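Local structure of hydrogenase expression/formation protein HypE (Desulfovibrio vulgaris subsp. vulgaris, 2Z1U) at the interface of chains A and B. The protein binds ATP and magnesium and serves hydrogenase maturation, probably by the ATP-dependent dehydration that yields the cyanide ligands of the [NiFe] active site. Numbering follows the deposited sequence. Chains: chain A/B, Hydrogenase expression/formation protein HypE.

The three contacts follow one two-fold interface, with contact 2 in the middle: its centre of C-alpha atoms lies about 21 Å from that of contact 1 and 19 Å from that of contact 3, while contacts 1 and 3 are about 38 Å apart. Contacts 2 and 3 use the same strand pairing with the chains exchanged, strand 43-46 beside strand 50-58; Arg44 and Leu45 serve in both, one copy in each. Contact 1 instead sets the start of helix 17-31 of chain A against the C-terminal tail and helix 225-237 of chain B, adding apolar packing to the strand pairing that joins the probable dimer.

Contact 1: the interface of chains A and B. Residues chain A 14-17, 20; chain B 224, 228, 333-334, 338.
This is a small, mainly apolar patch of the probable two-fold dimer of HypE, a member of the AIR synthase-related (PurM-like) family, and it lays the C-terminal tail of chain B against the glycine-rich turn that starts helix 17-31 of chain A. B:Met333 hides the largest surface in the patch (59 Å²). Its CG is anti to the carbonyl carbon (chi1 -77°) and the chain runs out extended from there, so that thioether and methyl reach A:His20, whose side chain they cross at about a right angle. The methyl CE stands over the rim of one imidazole face, 3.7 Å from A:His20 CE1, and the sulfur SD lies 3.5 Å from A:His20 ND1. At the ring edge, A:His20 ND1 gives a short 2.5 Å hydrogen bond to the carbonyl A:Gly16 O, 24° out of the ring plane, arriving above the carbonyl plane; this restrains the rotation of the imidazole. Further along the ring, the methyl B:Thr228 CG2, anti to its backbone N, touches A:His20 CE1 at 3.8 Å and also nears A:Gly15 O. One branch of the next tail residue, B:Leu334 CD1, points at the carbonyl A:Ser14 O from 3.6 Å. At the far end B:Gln338 CB rests on A:Ser14 CB at 4.0 Å.

Contact 2: the interface of chains A and B. Residues chain A 40-45, 126-127; chain B 51-55, 81-82, 85.
Antiparallel strand pairing in the AIR synthase-related fold makes this contact, strand 43-46 of chain A lying beside strand 50-58 of chain B. Four backbone hydrogen bonds carry it. A:Ala43 N gives to B:Met53 O at 2.8 Å and A:Ala43 O accepts from B:Met53 N; A:Leu45 and B:Leu51 repeat the exchange, B:Leu51 N reaching A:Leu45 O at 2.7 Å. All four donors lie in the plane of the carbonyl they meet, and the bonds are fairly straight, none below 155° at the hydrogen. Just before strand 43-46, A:Asp41 O accepts from the hydroxyl B:Ser54 OG, which is anti to its backbone N, at 3.1 Å and nearly along the C=O axis. A water links A:Thr127 OG1, 2.6 Å away, with the backbone of B:Thr55.

Among apolar groups, B:Met53 has CG anti to the backbone N (chi1 176°) and runs obliquely across A:Leu45, whose CD2 lies 3.7 Å from B:Met53 CB; A:Val126 CG2 approaches the sulfur B:Met53 SD, the side chains crossing at about a right angle. Both methyls of B:Leu85 cap A:Ala42 O, and its CD1 lies 3.8 Å from A:Asn40 CB.

A:Asp41 and B:Asp81 are both magnesium ligands of the ATP site, and their meeting here suggests that the site is completed across the interface; A:Asn40 and A:Thr127 are ATP-binding positions too. A:Asp41 OD2 and B:Asp81 OD2 come within 3.1 Å, with the carboxylate planes 46° apart; bound magnesium or a shared proton would probably relieve their repulsion.

Contact 3: the interface of chains A and B. Residues chain A 49-50, 151, 154; chain B 44-47.
At the apolar centre, the tip of A:Ile151 meets the aliphatic stem of B:Arg44: the terminal methyl CD1 lies 3.7 Å from B:Arg44 CG, and the two side chains cross at about a right angle. CG of B:Arg44 is anti to the backbone N (chi1 177°), and the chain stays extended as far as NE, carrying the guanidinium past the isoleucine to A:Pro50. There A:Pro50 CB sits over the rim of one guanidinium face, 4.1 Å from B:Arg44 NH2.

Outward from this face the arginine is flanked by two acids. B:Asp46, of the same chain, sets OD2 at the guanidinium edge, in plane, while its OD1 makes a salt bridge with B:Arg44 NH2 at 3.1 Å, poorly aligned as a hydrogen bond, which should help hold the guanidinium over the proline. From the other chain, A:Asp154 makes a longer salt bridge, its OD2 lying 3.6 Å from B:Arg44 NH1. They cross with carboxylate and guanidinium almost perpendicular (87°), so the attraction is probably mainly electrostatic.

A backbone hydrogen bond closes the opposite rim: B:Leu47 N donates to A:Gly49 O at 3.2 Å, nearly straight (173° at the hydrogen) but from above the carbonyl plane. With A:Pro50 bridged antiparallel to B:Asp46, the site extends the two-fold twin of the pairing in contact 2, at the start of strand 50-58 of chain A and the end of strand 43-46 of chain B, beside the end of strand 141-151.

Contact 1: the interface of chains A and B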
loop_
_atom_site.group_PDB
_atom_site.type_symbol
_atom_site.label_atom_id
_atom_site.label_comp_id
_atom_site.label_asym_id
_atom_site.label_seq_id
_atom_site.Cartn_x
_atom_site.Cartn_y
_atom_site.Cartn_z
ATOM N N SER A 14 2.413 18.755 -2.068
ATOM C CA SER A 14 1.285 19.566 -2.545
ATOM C C SER A 14 0.733 19.087 -3.887
ATOM O O SER A 14 -0.376 19.451 -4.265
ATOM C CB SER A 14 1.685 21.038 -2.649
ATOM O OG SER A 14 2.473 21.252 -3.804
ATOM N N GLY A 15 1.521 18.285 -4.601
ATOM C CA GLY A 15 1.123 17.758 -5.900
ATOM C C GLY A 15 1.482 18.643 -7.081
ATOM O O GLY A 15 1.051 18.372 -8.203
ATOM N N GLY A 16 2.272 19.691 -6.836
ATOM C CA GLY A 16 2.669 20.672 -7.857
ATOM C C GLY A 16 4.004 20.381 -8.526
ATOM O O GLY A 16 4.402 19.223 -8.642
ATOM N N ARG A 17 4.699 21.432 -8.962
ATOM C CA ARG A 17 5.948 21.284 -9.725
ATOM C C ARG A 17 7.091 20.586 -8.961
ATOM O O ARG A 17 7.781 19.728 -9.521
ATOM C CB ARG A 17 6.422 22.636 -10.307
ATOM C CG ARG A 17 6.490 23.792 -9.303
ATOM C CD ARG A 17 7.415 24.959 -9.773
ATOM N NE ARG A 17 8.814 24.533 -9.805
ATOM C CZ ARG A 17 9.595 24.391 -8.732
ATOM N NH1 ARG A 17 9.147 24.670 -7.510
ATOM N NH2 ARG A 17 10.839 23.969 -8.886
ATOM N N HIS A 20 6.406 16.803 -8.607
ATOM C CA HIS A 20 6.733 16.081 -9.832
ATOM C C HIS A 20 8.248 15.946 -10.015
ATOM O O HIS A 20 8.727 14.921 -10.501
ATOM C CB HIS A 20 6.070 16.736 -11.056
ATOM C CG HIS A 20 4.572 16.692 -11.024
ATOM N ND1 HIS A 20 3.807 17.706 -10.488
ATOM C CD2 HIS A 20 3.696 15.745 -11.437
ATOM C CE1 HIS A 20 2.528 17.390 -10.577
ATOM N NE2 HIS A 20 2.432 16.209 -11.157
ATOM N N GLY B 224 -3.536 19.466 -6.284
ATOM C CA GLY B 224 -3.273 20.439 -7.333
ATOM C C GLY B 224 -4.491 20.784 -8.175
ATOM O O GLY B 224 -4.469 21.770 -8.903
ATOM N N THR B 228 -3.563 21.484 -12.205
ATOM C CA THR B 228 -2.284 20.837 -12.328
ATOM C C THR B 228 -2.459 19.411 -12.959
ATOM O O THR B 228 -1.515 19.031 -13.758
ATOM C CB THR B 228 -1.501 20.683 -11.010
ATOM O OG1 THR B 228 -1.199 21.979 -10.479
ATOM C CG2 THR B 228 -0.205 19.923 -11.249
ATOM N N MET B 333 1.358 25.282 -12.695
ATOM C CA MET B 333 1.431 24.496 -11.475
ATOM C C MET B 333 1.789 25.377 -10.257
ATOM O O MET B 333 2.519 26.376 -10.375
ATOM C CB MET B 333 2.376 23.325 -11.566
ATOM C CG MET B 333 1.857 22.109 -12.344
ATOM S SD MET B 333 2.948 20.655 -12.191
ATOM C CE MET B 333 2.373 19.649 -13.551
ATOM N N LEU B 334 1.282 24.934 -9.054
ATOM C CA LEU B 334 1.259 25.613 -7.707
ATOM C C LEU B 334 2.586 26.270 -7.342
ATOM O O LEU B 334 3.350 26.932 -8.048
ATOM C CB LEU B 334 0.901 24.553 -6.664
ATOM C CG LEU B 334 -0.461 23.874 -6.826
ATOM C CD1 LEU B 334 -0.566 22.689 -5.879
ATOM C CD2 LEU B 334 -1.574 24.875 -6.561
ATOM N N GLN B 338 1.692 24.772 1.411
ATOM C CA GLN B 338 0.499 25.075 0.620
ATOM C C GLN B 338 -0.806 24.738 1.363
ATOM O O GLN B 338 -1.236 25.476 2.265
ATOM C CB GLN B 338 0.531 24.320 -0.728
ATOM C CG GLN B 338 1.276 25.024 -1.855
ATOM C CD GLN B 338 0.525 26.235 -2.379
ATOM O OE1 GLN B 338 -0.641 26.136 -2.775
ATOM N NE2 GLN B 338 1.191 27.395 -2.382
#

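Contact 2: the interface of chains A and B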
loop_
_atom_site.group_PDB
_atom_site.type_symbol
_atom_site.label_atom_id
_atom_site.label_comp_id
_atom_site.label_asym_id
_atom_site.label_seq_id
_atom_site.Cartn_x
_atom_site.Cartn_y
_atom_site.Cartn_z
ATOM N N ASN A 40 1.635 7.431 -15.049
ATOM C CA ASN A 40 0.194 7.506 -15.159
ATOM C C ASN A 40 -0.442 7.277 -13.784
ATOM O O ASN A 40 0.275 7.037 -12.791
ATOM C CB ASN A 40 -0.310 6.471 -16.172
ATOM C CG ASN A 40 -0.073 6.904 -17.617
ATOM O OD1 ASN A 40 0.195 6.076 -18.485
ATOM N ND2 ASN A 40 -0.163 8.197 -17.875
ATOM N N ASP A 41 -1.775 7.321 -13.727
ATOM C CA ASP A 41 -2.498 7.095 -12.468
ATOM C C ASP A 41 -2.376 5.658 -11.954
ATOM O O ASP A 41 -2.653 5.388 -10.784
ATOM C CB ASP A 41 -3.975 7.398 -12.659
ATOM C CG ASP A 41 -4.213 8.840 -12.952
ATOM O OD1 ASP A 41 -4.394 9.190 -14.137
ATOM O OD2 ASP A 41 -4.204 9.607 -11.979
ATOM N N ALA A 42 -1.992 4.746 -12.845
ATOM C CA ALA A 42 -1.726 3.361 -12.462
ATOM C C ALA A 42 -0.648 2.792 -13.365
ATOM O O ALA A 42 -0.401 3.316 -14.451
ATOM C CB ALA A 42 -3.013 2.516 -12.548
ATOM N N ALA A 43 -0.041 1.702 -12.913
ATOM C CA ALA A 43 0.918 0.964 -13.709
ATOM C C ALA A 43 0.204 -0.147 -14.491
ATOM O O ALA A 43 -0.670 -0.826 -13.948
ATOM C CB ALA A 43 1.989 0.373 -12.793
ATOM N N ARG A 44 0.590 -0.331 -15.748
ATOM C CA ARG A 44 0.109 -1.446 -16.569
ATOM C C ARG A 44 1.010 -2.647 -16.370
ATOM O O ARG A 44 2.237 -2.549 -16.518
ATOM C CB ARG A 44 0.056 -1.086 -18.067
ATOM C CG ARG A 44 -0.376 -2.262 -18.934
ATOM C CD ARG A 44 0.113 -2.137 -20.358
ATOM N NE ARG A 44 0.177 -3.448 -21.007
ATOM C CZ ARG A 44 -0.727 -3.896 -21.872
ATOM N NH1 ARG A 44 -1.767 -3.134 -22.205
ATOM N NH2 ARG A 44 -0.586 -5.101 -22.413
ATOM N N LEU A 45 0.387 -3.778 -16.033
ATOM C CA LEU A 45 1.078 -5.005 -15.684
ATOM C C LEU A 45 0.606 -6.180 -16.552
ATOM O O LEU A 45 -0.595 -6.395 -16.727
ATOM C CB LEU A 45 0.819 -5.311 -14.203
ATOM C CG LEU A 45 1.757 -4.848 -13.080
ATOM C CD1 LEU A 45 2.531 -3.562 -13.328
ATOM C CD2 LEU A 45 1.029 -4.811 -11.764
ATOM N N VAL A 126 6.786 -0.393 -9.551
ATOM C CA VAL A 126 6.063 0.028 -10.771
ATOM C C VAL A 126 5.150 1.232 -10.617
ATOM O O VAL A 126 4.735 1.821 -11.613
ATOM C CB VAL A 126 5.234 -1.140 -11.407
ATOM C CG1 VAL A 126 6.173 -2.251 -11.901
ATOM C CG2 VAL A 126 4.152 -1.691 -10.414
ATOM N N THR A 127 4.820 1.584 -9.378
ATOM C CA THR A 127 3.833 2.641 -9.124
ATOM C C THR A 127 3.990 3.083 -7.664
ATOM O O THR A 127 4.480 2.330 -6.833
ATOM C CB THR A 127 2.366 2.169 -9.459
ATOM O OG1 THR A 127 1.486 3.296 -9.623
ATOM C CG2 THR A 127 1.795 1.223 -8.390
ATOM N N LEU B 51 -3.226 -5.876 -16.470
ATOM C CA LEU B 51 -3.795 -5.364 -15.229
ATOM C C LEU B 51 -3.349 -3.940 -14.985
ATOM O O LEU B 51 -2.328 -3.505 -15.510
ATOM C CB LEU B 51 -3.387 -6.241 -14.039
ATOM C CG LEU B 51 -3.656 -7.745 -14.151
ATOM C CD1 LEU B 51 -3.037 -8.438 -12.983
ATOM C CD2 LEU B 51 -5.143 -8.054 -14.235
ATOM N N ALA B 52 -4.126 -3.218 -14.187
ATOM C CA ALA B 52 -3.755 -1.888 -13.742
ATOM C C ALA B 52 -3.581 -1.897 -12.210
ATOM O O ALA B 52 -4.423 -2.439 -11.497
ATOM C CB ALA B 52 -4.791 -0.889 -14.169
ATOM N N MET B 53 -2.480 -1.316 -11.730
ATOM C CA MET B 53 -2.164 -1.276 -10.302
ATOM C C MET B 53 -1.815 0.147 -9.836
ATOM O O MET B 53 -0.995 0.838 -10.461
ATOM C CB MET B 53 -1.008 -2.239 -9.984
ATOM C CG MET B 53 -0.509 -2.210 -8.529
ATOM S SD MET B 53 0.990 -3.219 -8.276
ATOM C CE MET B 53 0.932 -3.513 -6.513
ATOM N N SER B 54 -2.424 0.574 -8.740
ATOM C CA SER B 54 -2.190 1.908 -8.164
ATOM C C SER B 54 -2.131 1.849 -6.645
ATOM O O SER B 54 -2.846 1.039 -6.026
ATOM C CB SER B 54 -3.354 2.826 -8.564
ATOM O OG SER B 54 -3.172 4.124 -8.032
ATOM N N THR B 55 -1.306 2.697 -6.035
ATOM C CA THR B 55 -1.325 2.828 -4.575
ATOM C C THR B 55 -1.471 4.298 -4.157
ATOM O O THR B 55 -0.984 5.179 -4.837
ATOM C CB THR B 55 -0.063 2.211 -3.909
ATOM O OG1 THR B 55 -0.298 2.073 -2.507
ATOM C CG2 THR B 55 1.203 3.105 -4.107
ATOM N N ASP B 81 -8.276 5.697 -9.181
ATOM C CA ASP B 81 -6.979 5.681 -9.855
ATOM C C ASP B 81 -6.803 4.469 -10.790
ATOM O O ASP B 81 -6.323 4.605 -11.910
ATOM C CB ASP B 81 -5.822 5.764 -8.839
ATOM C CG ASP B 81 -5.151 7.133 -8.838
ATOM O OD1 ASP B 81 -4.220 7.391 -8.040
ATOM O OD2 ASP B 81 -5.534 7.957 -9.682
ATOM N N VAL B 82 -7.166 3.287 -10.303
ATOM C CA VAL B 82 -7.172 2.087 -11.149
ATOM C C VAL B 82 -8.049 2.294 -12.397
ATOM O O VAL B 82 -7.638 1.946 -13.513
ATOM C CB VAL B 82 -7.619 0.844 -10.364
ATOM C CG1 VAL B 82 -7.857 -0.351 -11.320
ATOM C CG2 VAL B 82 -6.575 0.483 -9.277
ATOM N N LEU B 85 -6.849 4.126 -15.835
ATOM C CA LEU B 85 -6.192 3.374 -16.900
ATOM C C LEU B 85 -7.174 2.524 -17.711
ATOM O O LEU B 85 -6.769 1.571 -18.376
ATOM C CB LEU B 85 -5.087 2.487 -16.325
ATOM C CG LEU B 85 -3.723 2.594 -17.013
ATOM C CD1 LEU B 85 -3.096 3.974 -16.751
ATOM C CD2 LEU B 85 -2.790 1.474 -16.548
HETATM O O HOH W 1 0.323 4.604 -7.757
#

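Contact 3: the interface of chains A and B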
loop_
_atom_site.group_PDB
_atom_site.type_symbol
_atom_site.label_atom_id
_atom_site.label_comp_id
_atom_site.label_asym_id
_atom_site.label_seq_id
_atom_site.Cartn_x
_atom_site.Cartn_y
_atom_site.Cartn_z
ATOM N N GLY A 49 -2.310 -15.024 -14.351
ATOM C CA GLY A 49 -3.396 -15.868 -13.889
ATOM C C GLY A 49 -3.564 -15.824 -12.382
ATOM O O GLY A 49 -4.173 -14.907 -11.791
ATOM N N PRO A 50 -3.282 -16.991 -11.689
ATOM C CA PRO A 50 -3.392 -17.039 -10.232
ATOM C C PRO A 50 -2.258 -16.212 -9.644
ATOM O O PRO A 50 -1.086 -16.496 -9.903
ATOM C CB PRO A 50 -3.227 -18.529 -9.898
ATOM C CG PRO A 50 -3.243 -19.253 -11.224
ATOM C CD PRO A 50 -2.803 -18.262 -12.250
ATOM N N ILE A 151 1.575 -17.131 -8.762
ATOM C CA ILE A 151 1.629 -18.378 -7.996
ATOM C C ILE A 151 2.239 -19.492 -8.848
ATOM O O ILE A 151 1.905 -19.637 -10.033
ATOM C CB ILE A 151 0.274 -18.759 -7.347
ATOM C CG1 ILE A 151 -0.047 -17.764 -6.220
ATOM C CG2 ILE A 151 0.324 -20.181 -6.767
ATOM C CD1 ILE A 151 -1.483 -17.718 -5.798
ATOM N N ASP A 154 0.083 -25.547 -7.554
ATOM C CA ASP A 154 -1.243 -25.873 -7.042
ATOM C C ASP A 154 -1.258 -27.331 -6.573
ATOM O O ASP A 154 -0.952 -28.229 -7.358
ATOM C CB ASP A 154 -2.320 -25.626 -8.107
ATOM C CG ASP A 154 -3.714 -25.471 -7.508
ATOM O OD1 ASP A 154 -4.261 -26.459 -6.984
ATOM O OD2 ASP A 154 -4.272 -24.358 -7.571
ATOM N N ARG B 44 -4.791 -14.808 -2.495
ATOM C CA ARG B 44 -4.801 -15.463 -3.806
ATOM C C ARG B 44 -5.858 -14.824 -4.682
ATOM O O ARG B 44 -7.028 -14.716 -4.286
ATOM C CB ARG B 44 -5.068 -16.977 -3.699
ATOM C CG ARG B 44 -5.150 -17.652 -5.062
ATOM C CD ARG B 44 -5.959 -18.928 -5.025
ATOM N NE ARG B 44 -6.479 -19.258 -6.354
ATOM C CZ ARG B 44 -5.957 -20.187 -7.148
ATOM N NH1 ARG B 44 -4.901 -20.893 -6.746
ATOM N NH2 ARG B 44 -6.496 -20.420 -8.339
ATOM N N LEU B 45 -5.432 -14.403 -5.875
ATOM C CA LEU B 45 -6.258 -13.662 -6.810
ATOM C C LEU B 45 -6.303 -14.348 -8.183
ATOM O O LEU B 45 -5.269 -14.732 -8.731
ATOM C CB LEU B 45 -5.691 -12.244 -6.950
ATOM C CG LEU B 45 -6.173 -11.064 -6.095
ATOM C CD1 LEU B 45 -6.683 -11.400 -4.701
ATOM C CD2 LEU B 45 -5.133 -9.978 -6.056
ATOM N N ASP B 46 -7.500 -14.504 -8.739
ATOM C CA ASP B 46 -7.629 -15.002 -10.109
ATOM C C ASP B 46 -7.972 -13.873 -11.048
ATOM O O ASP B 46 -9.131 -13.483 -11.127
ATOM C CB ASP B 46 -8.716 -16.073 -10.200
ATOM C CG ASP B 46 -8.322 -17.340 -9.536
ATOM O OD1 ASP B 46 -7.237 -17.875 -9.872
ATOM O OD2 ASP B 46 -9.099 -17.803 -8.677
ATOM N N LEU B 47 -6.977 -13.363 -11.772
ATOM C CA LEU B 47 -7.192 -12.185 -12.627
ATOM C C LEU B 47 -6.777 -12.315 -14.107
ATOM O O LEU B 47 -5.808 -13.005 -14.438
ATOM C CB LEU B 47 -6.532 -10.949 -12.002
ATOM C CG LEU B 47 -7.170 -10.339 -10.755
ATOM C CD1 LEU B 47 -6.205 -9.348 -10.104
ATOM C CD2 LEU B 47 -8.480 -9.653 -11.101
#